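Local coordinates for protein Cow rumen GH26 endo-mannanase (Metagenome, PDB 6UEH) that probably hydrolyses internal beta-1,4-mannosidic bonds of mannans such as galactomannan, joining a family 26 glycoside hydrolase barrel to a CBM6-type accessory domain, at residues T25-T30 / F41-N46; A65-I70 / Y89-Y94; R76-S81 / G121-D126; I85-T90 / G103-N108. All coordinates share one frame; numbering follows the deposited sequence.

Interaction 1: T25-T30 / F41-N46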
# COMPACT_ATOMS: atom_id res chain seq x y z
N THR A 25 22.47 2.12 -36.66
CA THR A 25 23.54 3.02 -36.25
C THR A 25 23.02 4.45 -36.07
O THR A 25 23.74 5.31 -35.58
CB THR A 25 24.70 3.00 -37.24
OG1 THR A 25 24.23 3.36 -38.55
CG2 THR A 25 25.33 1.62 -37.29
N SER A 26 21.78 4.68 -36.48
CA SER A 26 21.09 5.94 -36.19
C SER A 26 19.59 5.73 -36.31
O SER A 26 19.14 4.78 -36.95
CB SER A 26 21.56 7.06 -37.11
OG SER A 26 21.16 6.83 -38.45
N VAL A 27 18.81 6.62 -35.69
CA VAL A 27 17.36 6.59 -35.87
C VAL A 27 17.08 7.30 -37.19
O VAL A 27 16.72 8.48 -37.21
CB VAL A 27 16.62 7.26 -34.70
CG1 VAL A 27 15.11 7.02 -34.83
CG2 VAL A 27 17.12 6.71 -33.38
N TYR A 28 17.28 6.56 -38.27
CA TYR A 28 17.31 7.10 -39.62
C TYR A 28 18.32 8.24 -39.73
O TYR A 28 19.52 7.99 -39.78
CB TYR A 28 15.90 7.52 -40.06
CG TYR A 28 14.99 6.33 -40.19
CD1 TYR A 28 15.01 5.54 -41.33
CD2 TYR A 28 14.13 5.96 -39.16
CE1 TYR A 28 14.19 4.43 -41.45
CE2 TYR A 28 13.31 4.86 -39.27
CZ TYR A 28 13.34 4.09 -40.42
OH TYR A 28 12.52 2.99 -40.53
N ASP A 29 17.85 9.48 -39.76
CA ASP A 29 18.76 10.61 -39.97
C ASP A 29 19.28 11.23 -38.67
O ASP A 29 20.11 12.14 -38.70
CB ASP A 29 18.09 11.69 -40.82
CG ASP A 29 18.20 11.41 -42.31
OD1 ASP A 29 19.14 10.69 -42.72
OD2 ASP A 29 17.34 11.90 -43.07
N THR A 30 18.80 10.73 -37.53
CA THR A 30 19.19 11.31 -36.25
C THR A 30 20.04 10.36 -35.42
O THR A 30 19.57 9.31 -34.98
CB THR A 30 17.95 11.74 -35.44
OG1 THR A 30 17.23 12.74 -36.17
CG2 THR A 30 18.38 12.32 -34.10
N PHE A 41 22.74 -0.69 -32.42
CA PHE A 41 21.69 -0.85 -31.42
C PHE A 41 20.40 -1.39 -32.03
O PHE A 41 20.27 -1.47 -33.25
CB PHE A 41 21.42 0.49 -30.72
CG PHE A 41 20.98 1.59 -31.65
CD1 PHE A 41 19.63 1.80 -31.92
CD2 PHE A 41 21.91 2.43 -32.24
CE1 PHE A 41 19.23 2.82 -32.76
CE2 PHE A 41 21.51 3.45 -33.09
CZ PHE A 41 20.17 3.65 -33.35
N ALA A 42 19.47 -1.77 -31.17
CA ALA A 42 18.15 -2.19 -31.60
C ALA A 42 17.19 -1.01 -31.57
O ALA A 42 17.12 -0.28 -30.59
CB ALA A 42 17.63 -3.33 -30.72
N TYR A 43 16.47 -0.82 -32.67
CA TYR A 43 15.44 0.21 -32.73
C TYR A 43 14.08 -0.46 -32.61
O TYR A 43 13.55 -0.99 -33.59
CB TYR A 43 15.54 1.01 -34.04
CG TYR A 43 14.58 2.18 -34.15
CD1 TYR A 43 14.04 2.79 -33.02
CD2 TYR A 43 14.21 2.68 -35.40
CE1 TYR A 43 13.16 3.86 -33.14
CE2 TYR A 43 13.34 3.74 -35.52
CZ TYR A 43 12.82 4.33 -34.40
OH TYR A 43 11.95 5.39 -34.54
N LEU A 44 13.55 -0.46 -31.40
CA LEU A 44 12.24 -1.04 -31.12
C LEU A 44 11.15 -0.13 -31.66
O LEU A 44 10.96 0.96 -31.13
CB LEU A 44 12.07 -1.25 -29.61
CG LEU A 44 10.69 -1.63 -29.06
CD1 LEU A 44 10.37 -3.07 -29.37
CD2 LEU A 44 10.62 -1.38 -27.56
N THR A 45 10.45 -0.56 -32.70
CA THR A 45 9.37 0.26 -33.25
C THR A 45 8.00 -0.31 -32.89
O THR A 45 7.46 -0.02 -31.82
CB THR A 45 9.48 0.42 -34.79
OG1 THR A 45 9.65 -0.86 -35.40
CG2 THR A 45 10.67 1.31 -35.14
N ASN A 46 7.43 -1.11 -33.79
CA ASN A 46 6.11 -1.70 -33.55
C ASN A 46 6.15 -3.22 -33.42
O ASN A 46 5.12 -3.89 -33.57
CB ASN A 46 5.13 -1.30 -34.66
CG ASN A 46 5.59 -1.74 -36.04
OD1 ASN A 46 6.66 -2.35 -36.19
ND2 ASN A 46 4.79 -1.45 -37.05
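Phe41 meets the 25-30 loop with the far end of its ring, which presses on the peptide joining Thr25 to Ser26: CE2 lies 3.5 Å from Thr25 C, and the backbone N of Val27 sits at the ring's edge. CG stands between the backbone N and the carbonyl carbon (chi1 60°), the crowded position. Phenylalanine suits this buried place because an apolar ring can lie against peptide groups without needing a polar partner of its own; Trp97 packs edge-to-face with it. Two residues on, Tyr43 takes a different rotamer, CG anti to the backbone N (chi1 -176°), and its ring meets the loop at Val27. Val27 CG1 touches Tyr43 CZ at 3.6 Å, the two side chains crossing at about a right angle, while Tyr28 brings its CE2 to the edge of the Tyr43 ring, 3.9 Å from Tyr43 CE2. An alanine in place of Tyr43 would probably deprive Val27 CG1 and the Tyr28 ring of their partner and let the turn shift. Thr45 then lays its CG2 over the centre of the Tyr43 ring, 3.6 Å above the plane. Val27 and Tyr28 are presented by a type II' beta turn from Val27 to Thr30, closed by Thr30 N to Val27 O. The contact lays the surface loop 25-30 against the start of strand 42-44 of the CBM6-type beta-sandwich, near its calcium ion.

Interaction 2: A65-I70 / Y89-Y94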
# COMPACT_ATOMS: atom_id res chain seq x y z
N ALA A 65 19.08 -1.35 -18.83
CA ALA A 65 19.44 -1.27 -20.24
C ALA A 65 20.02 0.09 -20.58
O ALA A 65 19.64 1.11 -19.99
CB ALA A 65 18.23 -1.57 -21.11
N LYS A 66 20.96 0.10 -21.51
CA LYS A 66 21.49 1.34 -22.06
C LYS A 66 20.57 1.77 -23.19
O LYS A 66 20.55 1.15 -24.26
CB LYS A 66 22.92 1.15 -22.56
CG LYS A 66 23.62 2.45 -22.92
CD LYS A 66 24.20 3.12 -21.69
CE LYS A 66 25.32 2.27 -21.10
NZ LYS A 66 25.90 2.91 -19.88
N VAL A 67 19.80 2.83 -22.96
CA VAL A 67 18.75 3.19 -23.89
C VAL A 67 18.82 4.64 -24.36
O VAL A 67 19.61 5.44 -23.86
CB VAL A 67 17.35 2.97 -23.27
CG1 VAL A 67 17.22 1.55 -22.74
CG2 VAL A 67 17.10 3.99 -22.17
N ALA A 68 17.99 4.94 -25.35
CA ALA A 68 17.73 6.30 -25.77
C ALA A 68 16.26 6.38 -26.18
O ALA A 68 15.63 5.36 -26.42
CB ALA A 68 18.64 6.71 -26.92
N GLN A 69 15.73 7.60 -26.24
CA GLN A 69 14.33 7.79 -26.58
C GLN A 69 14.13 9.22 -27.07
O GLN A 69 14.14 10.16 -26.28
CB GLN A 69 13.43 7.49 -25.37
CG GLN A 69 11.95 7.36 -25.69
CD GLN A 69 11.27 8.70 -25.85
OE1 GLN A 69 10.76 9.02 -26.92
NE2 GLN A 69 11.25 9.49 -24.78
N ILE A 70 13.98 9.38 -28.38
CA ILE A 70 13.97 10.71 -28.98
C ILE A 70 12.68 11.06 -29.71
O ILE A 70 12.61 12.08 -30.39
CB ILE A 70 15.14 10.88 -29.97
CG1 ILE A 70 15.02 9.87 -31.11
CG2 ILE A 70 16.47 10.73 -29.25
CD1 ILE A 70 16.02 10.10 -32.23
N TYR A 89 7.04 1.12 -17.81
CA TYR A 89 7.96 2.17 -17.37
C TYR A 89 7.92 3.35 -18.34
O TYR A 89 7.84 3.17 -19.55
CB TYR A 89 9.39 1.63 -17.26
CG TYR A 89 9.57 0.63 -16.14
CD1 TYR A 89 9.31 -0.72 -16.35
CD2 TYR A 89 9.99 1.03 -14.89
CE1 TYR A 89 9.46 -1.64 -15.33
CE2 TYR A 89 10.15 0.12 -13.86
CZ TYR A 89 9.88 -1.21 -14.09
OH TYR A 89 10.04 -2.12 -13.07
N THR A 90 7.99 4.56 -17.79
CA THR A 90 8.09 5.76 -18.62
C THR A 90 9.54 6.16 -18.81
O THR A 90 10.22 6.55 -17.85
CB THR A 90 7.32 6.94 -18.00
OG1 THR A 90 5.94 6.59 -17.85
CG2 THR A 90 7.43 8.17 -18.90
N VAL A 91 10.03 6.05 -20.04
CA VAL A 91 11.40 6.44 -20.36
C VAL A 91 11.42 7.89 -20.84
O VAL A 91 10.79 8.22 -21.84
CB VAL A 91 12.02 5.53 -21.43
CG1 VAL A 91 13.39 6.05 -21.85
CG2 VAL A 91 12.13 4.10 -20.91
N PRO A 92 12.13 8.75 -20.10
CA PRO A 92 12.23 10.17 -20.46
C PRO A 92 12.90 10.38 -21.82
O PRO A 92 13.46 9.44 -22.38
CB PRO A 92 13.09 10.77 -19.34
CG PRO A 92 12.94 9.81 -18.20
CD PRO A 92 12.81 8.46 -18.83
N TYR A 93 12.83 11.60 -22.33
CA TYR A 93 13.58 11.95 -23.54
C TYR A 93 15.07 11.83 -23.27
O TYR A 93 15.63 12.56 -22.45
CB TYR A 93 13.23 13.37 -23.99
CG TYR A 93 13.97 13.83 -25.22
CD1 TYR A 93 13.51 13.53 -26.49
CD2 TYR A 93 15.14 14.58 -25.11
CE1 TYR A 93 14.18 13.96 -27.62
CE2 TYR A 93 15.82 15.01 -26.23
CZ TYR A 93 15.34 14.70 -27.49
OH TYR A 93 16.01 15.12 -28.61
N TYR A 94 15.71 10.88 -23.96
CA TYR A 94 17.15 10.68 -23.86
C TYR A 94 17.76 10.75 -25.26
O TYR A 94 17.53 9.85 -26.06
CB TYR A 94 17.49 9.33 -23.22
CG TYR A 94 17.17 9.21 -21.75
CD1 TYR A 94 17.36 10.28 -20.88
CD2 TYR A 94 16.69 8.02 -21.23
CE1 TYR A 94 17.08 10.15 -19.53
CE2 TYR A 94 16.40 7.89 -19.89
CZ TYR A 94 16.60 8.95 -19.04
OH TYR A 94 16.31 8.82 -17.70
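Gln69 and Tyr94 form the tight part of this contact, an antiparallel hydrogen-bonded pair with a bond in each direction. Gln69 N reaches Tyr94 O at 2.9 Å, and Tyr94 N returns a bond to Gln69 O. The small CB of Ala68 can come close beside the first of these acceptors, within 3.4 Å of Tyr94 O. The Gln69 side chain adds to the grip. Its CG is anti to the backbone N, the chain bends at chi2 (-79°), and NE2 makes weak bonds to Val91 O at 3.2 Å and Pro92 O at 3.3 Å, while OE1 accepts from Asp72 N. An amide suits the place, donating at one end and accepting at the other. Tyr93 and Ile70, both partly exposed, also meet closely, Tyr93 CE1 resting 3.5 Å from Ile70 CA on the side nearer solvent. The touch is looser at Val67, whose CG2 comes no nearer than 4.2 Å to Tyr94 CD2, the two side chains crossing obliquely; Phe100 and Phe125 pack on this valine as well. Strand 59-69 lies between strands 97-107 and 123-132 in one sheet, whereas strand 85-94 borders the other beside strand 76-82; the bridge therefore stitches the two sheets together at one end of the sandwich.

Interaction 3: R76-S81 / G121-D126. With CA (calcium ion), chain B.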
# COMPACT_ATOMS: atom_id res chain seq x y z
N ARG A 76 8.14 8.65 -22.90
CA ARG A 76 7.30 7.69 -23.61
C ARG A 76 7.22 6.36 -22.87
O ARG A 76 8.24 5.80 -22.46
CB ARG A 76 7.84 7.46 -25.03
CG ARG A 76 6.95 6.58 -25.90
CD ARG A 76 7.43 6.59 -27.36
NE ARG A 76 6.55 5.81 -28.23
CZ ARG A 76 5.48 6.30 -28.85
NH1 ARG A 76 5.15 7.58 -28.70
NH2 ARG A 76 4.73 5.52 -29.62
N LEU A 77 6.00 5.86 -22.69
CA LEU A 77 5.78 4.59 -22.01
C LEU A 77 6.49 3.44 -22.72
O LEU A 77 6.44 3.32 -23.94
CB LEU A 77 4.28 4.30 -21.91
CG LEU A 77 3.89 3.05 -21.13
CD1 LEU A 77 4.16 3.25 -19.64
CD2 LEU A 77 2.44 2.66 -21.37
N GLN A 78 7.15 2.60 -21.94
CA GLN A 78 7.78 1.39 -22.47
C GLN A 78 7.35 0.20 -21.64
O GLN A 78 6.88 0.35 -20.51
CB GLN A 78 9.30 1.52 -22.48
CG GLN A 78 9.83 2.69 -23.30
CD GLN A 78 9.46 2.58 -24.76
OE1 GLN A 78 9.47 1.49 -25.34
NE2 GLN A 78 9.13 3.71 -25.37
N THR A 79 7.50 -1.00 -22.20
CA THR A 79 7.06 -2.21 -21.52
C THR A 79 8.11 -3.31 -21.54
O THR A 79 8.50 -3.78 -22.61
CB THR A 79 5.76 -2.74 -22.14
OG1 THR A 79 4.70 -1.80 -21.94
CG2 THR A 79 5.37 -4.07 -21.50
N ILE A 80 8.56 -3.70 -20.36
CA ILE A 80 9.40 -4.88 -20.24
C ILE A 80 8.51 -6.04 -19.80
O ILE A 80 7.56 -5.85 -19.04
CB ILE A 80 10.58 -4.68 -19.26
CG1 ILE A 80 11.55 -5.88 -19.32
CG2 ILE A 80 10.09 -4.43 -17.84
CD1 ILE A 80 12.84 -5.66 -18.57
N SER A 81 8.80 -7.23 -20.31
CA SER A 81 7.93 -8.37 -20.09
C SER A 81 8.73 -9.62 -19.77
O SER A 81 9.72 -9.92 -20.44
CB SER A 81 7.05 -8.60 -21.32
OG SER A 81 6.20 -9.72 -21.14
N GLY A 121 6.79 1.44 -27.47
CA GLY A 121 7.90 1.30 -28.40
C GLY A 121 8.53 2.61 -28.84
O GLY A 121 8.44 3.62 -28.15
N TYR A 122 9.17 2.57 -30.01
CA TYR A 122 9.92 3.70 -30.57
C TYR A 122 10.92 4.26 -29.55
O TYR A 122 10.89 5.43 -29.18
CB TYR A 122 8.96 4.76 -31.09
CG TYR A 122 8.20 4.24 -32.28
CD1 TYR A 122 8.75 4.26 -33.55
CD2 TYR A 122 6.95 3.66 -32.12
CE1 TYR A 122 8.06 3.76 -34.64
CE2 TYR A 122 6.25 3.15 -33.20
CZ TYR A 122 6.81 3.20 -34.46
OH TYR A 122 6.12 2.69 -35.53
N ALA A 123 11.79 3.36 -29.11
CA ALA A 123 12.91 3.69 -28.25
C ALA A 123 14.11 2.85 -28.69
O ALA A 123 13.96 1.85 -29.38
CB ALA A 123 12.58 3.43 -26.79
N GLU A 124 15.30 3.27 -28.28
CA GLU A 124 16.53 2.62 -28.75
C GLU A 124 17.19 1.85 -27.62
O GLU A 124 17.22 2.30 -26.48
CB GLU A 124 17.49 3.66 -29.33
CG GLU A 124 16.95 4.42 -30.54
CD GLU A 124 15.88 5.44 -30.18
OE1 GLU A 124 16.15 6.31 -29.33
OE2 GLU A 124 14.76 5.36 -30.74
N PHE A 125 17.71 0.67 -27.95
CA PHE A 125 18.36 -0.19 -26.96
C PHE A 125 19.75 -0.60 -27.43
O PHE A 125 19.89 -1.28 -28.45
CB PHE A 125 17.50 -1.43 -26.69
CG PHE A 125 16.16 -1.11 -26.09
CD1 PHE A 125 15.11 -0.70 -26.89
CD2 PHE A 125 15.95 -1.23 -24.72
CE1 PHE A 125 13.88 -0.40 -26.34
CE2 PHE A 125 14.71 -0.94 -24.17
CZ PHE A 125 13.68 -0.53 -24.98
N ASP A 126 20.77 -0.19 -26.69
CA ASP A 126 22.15 -0.52 -27.02
C ASP A 126 22.55 -1.86 -26.42
O ASP A 126 22.96 -2.77 -27.14
CB ASP A 126 23.10 0.58 -26.53
CG ASP A 126 24.55 0.31 -26.88
OD1 ASP A 126 24.81 -0.44 -27.84
OD2 ASP A 126 25.44 0.87 -26.20
CA CA B . 24.88 -2.42 -29.02
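The guanidinium of Arg76 and the amide of Gln78 converge on one backbone oxygen, Gly121 O, which lies at the edge of the guanidinium and in the plane of the amide. Arg76 NE donates to Gly121 O at 2.9 Å through a bent bond; Gln78 NE2 reaches Gly121 O at 2.9 Å in a nearly straight one (177°). Both donors stand out of the carbonyl plane, and they come from opposite faces of it, so this oxygen is gripped from two sides. The Tyr122 ring lies alongside Arg76 and points the same way, its plane turned 85° from the guanidinium, with CD2 3.8 Å from Arg76 NH2. Arginine suits its place through length and number of donors: its chain runs extended to NE, NH1 forms a salt bridge with Asp72, and NH2 bonds Tyr120 O. Gln78 is shorter and bent at chi2 (-61°); its NE2 also packs 3.7 Å from Ala123 CB, a neighbour small enough to sit beside the amide. Gly121 has a positive phi, which a residue without CB adopts most easily. Just after it, Tyr122 and Ala123 both face Leu44 in a G1 beta bulge. Farther along, Asp126 binds calcium through OD1 at 2.3 Å and its own backbone O, Glu13, Glu15, Ser37 and Gly40 completing the protein's share of the site. Such a metal-bound corner, with a strand of the opposite sheet pinned near the bulge, belongs here to the beta-sandwich of the CBM6-type domain.

Interaction 4: I85-T90 / G103-N108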
# COMPACT_ATOMS: atom_id res chain seq x y z
N ILE A 85 4.02 -11.82 -18.33
CA ILE A 85 3.74 -10.70 -17.43
C ILE A 85 4.40 -9.41 -17.90
O ILE A 85 5.58 -9.40 -18.22
CB ILE A 85 4.20 -11.02 -15.99
CG1 ILE A 85 3.62 -12.36 -15.53
CG2 ILE A 85 3.80 -9.90 -15.03
CD1 ILE A 85 4.09 -12.79 -14.16
N ASP A 86 3.62 -8.32 -17.94
CA ASP A 86 4.13 -7.03 -18.40
C ASP A 86 4.40 -6.06 -17.25
O ASP A 86 3.64 -6.01 -16.27
CB ASP A 86 3.14 -6.37 -19.37
CG ASP A 86 2.99 -7.14 -20.66
OD1 ASP A 86 3.81 -8.04 -20.94
OD2 ASP A 86 2.04 -6.83 -21.41
N TYR A 87 5.46 -5.27 -17.39
CA TYR A 87 5.77 -4.20 -16.45
C TYR A 87 6.00 -2.91 -17.22
O TYR A 87 6.83 -2.87 -18.14
CB TYR A 87 6.99 -4.55 -15.60
CG TYR A 87 6.93 -5.93 -14.98
CD1 TYR A 87 6.25 -6.15 -13.79
CD2 TYR A 87 7.58 -7.00 -15.58
CE1 TYR A 87 6.20 -7.41 -13.22
CE2 TYR A 87 7.54 -8.27 -15.02
CZ TYR A 87 6.85 -8.46 -13.83
OH TYR A 87 6.80 -9.71 -13.26
N GLN A 88 5.29 -1.85 -16.84
CA GLN A 88 5.34 -0.59 -17.58
C GLN A 88 6.27 0.45 -16.96
O GLN A 88 6.27 0.65 -15.74
CB GLN A 88 3.93 0.01 -17.71
CG GLN A 88 3.01 -0.74 -18.67
CD GLN A 88 2.42 -2.00 -18.06
OE1 GLN A 88 2.24 -2.10 -16.85
NE2 GLN A 88 2.13 -2.98 -18.91
N TYR A 89 7.04 1.12 -17.81
CA TYR A 89 7.96 2.17 -17.37
C TYR A 89 7.92 3.35 -18.34
O TYR A 89 7.84 3.17 -19.55
CB TYR A 89 9.39 1.63 -17.26
CG TYR A 89 9.57 0.63 -16.14
CD1 TYR A 89 9.31 -0.72 -16.35
CD2 TYR A 89 9.99 1.03 -14.89
CE1 TYR A 89 9.46 -1.64 -15.33
CE2 TYR A 89 10.15 0.12 -13.86
CZ TYR A 89 9.88 -1.21 -14.09
OH TYR A 89 10.04 -2.12 -13.07
N THR A 90 7.99 4.56 -17.79
CA THR A 90 8.09 5.76 -18.62
C THR A 90 9.54 6.16 -18.81
O THR A 90 10.22 6.55 -17.85
CB THR A 90 7.32 6.94 -18.00
OG1 THR A 90 5.94 6.59 -17.85
CG2 THR A 90 7.43 8.17 -18.90
N GLY A 103 13.59 -2.13 -13.31
CA GLY A 103 13.04 -2.77 -12.12
C GLY A 103 13.54 -4.17 -11.80
O GLY A 103 14.32 -4.76 -12.54
N MET A 104 13.09 -4.68 -10.65
CA MET A 104 13.41 -6.04 -10.23
C MET A 104 12.18 -6.91 -10.42
O MET A 104 11.10 -6.60 -9.92
CB MET A 104 13.85 -6.08 -8.77
CG MET A 104 14.54 -4.83 -8.28
SD MET A 104 14.86 -4.93 -6.50
CE MET A 104 15.45 -3.27 -6.18
N HIS A 105 12.34 -8.01 -11.15
CA HIS A 105 11.20 -8.85 -11.47
C HIS A 105 11.52 -10.33 -11.32
O HIS A 105 12.68 -10.74 -11.36
CB HIS A 105 10.70 -8.54 -12.88
CG HIS A 105 10.45 -7.08 -13.11
ND1 HIS A 105 9.46 -6.39 -12.45
CD2 HIS A 105 11.09 -6.18 -13.89
CE1 HIS A 105 9.48 -5.12 -12.83
NE2 HIS A 105 10.46 -4.97 -13.71
N ARG A 106 10.47 -11.12 -11.13
CA ARG A 106 10.62 -12.54 -10.86
C ARG A 106 10.96 -13.33 -12.12
O ARG A 106 10.26 -13.23 -13.14
CB ARG A 106 9.34 -13.08 -10.22
CG ARG A 106 9.35 -14.56 -9.87
CD ARG A 106 8.14 -14.88 -9.01
NE ARG A 106 7.98 -16.31 -8.76
CZ ARG A 106 7.08 -16.81 -7.92
NH1 ARG A 106 6.28 -16.00 -7.24
NH2 ARG A 106 6.99 -18.12 -7.75
N LEU A 107 12.04 -14.09 -12.06
CA LEU A 107 12.31 -15.12 -13.05
C LEU A 107 11.95 -16.46 -12.43
O LEU A 107 12.26 -16.72 -11.27
CB LEU A 107 13.77 -15.11 -13.50
CG LEU A 107 14.27 -13.86 -14.23
CD1 LEU A 107 15.66 -14.11 -14.77
CD2 LEU A 107 13.32 -13.46 -15.34
N ASN A 108 11.30 -17.31 -13.21
CA ASN A 108 10.86 -18.60 -12.70
C ASN A 108 11.72 -19.75 -13.22
O ASN A 108 12.37 -19.62 -14.27
CB ASN A 108 9.39 -18.83 -13.04
CG ASN A 108 8.47 -17.91 -12.24
OD1 ASN A 108 8.60 -17.80 -11.03
ND2 ASN A 108 7.57 -17.23 -12.94
O HOH W 1 7.83 -12.47 -13.74
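Tyr87 and His105 stack face to face, their centroids 3.7 Å apart and their planes 17° from parallel. His105 ND1 lies over the centre of the tyrosine ring, 3.3 Å above its plane. Both residues place CG anti to the carbonyl carbon, Tyr87 with chi1 -49° and His105 with chi1 -52°, and the side chains slide past each other in opposite directions. Tyr89 uses this rotamer too but meets the histidine tip to tip: its OH lies 3.0 Å from His105 NE2, near the imidazole plane. The hydrogen bond of that nitrogen to Phe102 O would help fix the ring's rotation. Histidine thus offers a flat face to one tyrosine and a polar edge to the other. Gly103 suits its place because Tyr89 OH sits 3.2 Å from its CA, where a side chain would collide. The hydroxyl of Tyr87 is linked through a water to the backbone of Arg106, the water donating to Arg106 O at 2.6 Å. An alanine in place of Tyr87 would probably leave one face of the imidazole without its stack and the water without its hydroxyl partner. The end of the Arg106 side chain leads away, its NE bonded to Asn108 OD1 and its other nitrogens paired with Asp58 and with Glu441 of the catalytic-family region. Strands 85-90 and 103-107 belong to different sheets, their axes approaching to 9.8 Å, so this aromatic cluster bridges the two layers of a beta-sandwich near its edge.

From the N terminus, interaction 1 comes first: it closes the long loop leading to strand 42-44 before any other contact opens, though in space it touches interactions 2 and 3. Interaction 2 opens on strand 59-69 and closes at the end of strand 85-94, with strand 76-82 in between. Interaction 3 starts on that intervening strand and closes only at 121-126, so it crosses interaction 2. Interaction 4 starts on the strand where interaction 2 ends, sharing Tyr89 and Thr90 with it, and closes at 103-108, wholly within the span of interaction 3. Interactions 2, 3 and 4 each join one sheet of the sandwich to the other, while interaction 1 holds a loop against strand 42-44, the neighbour of strand 123-132.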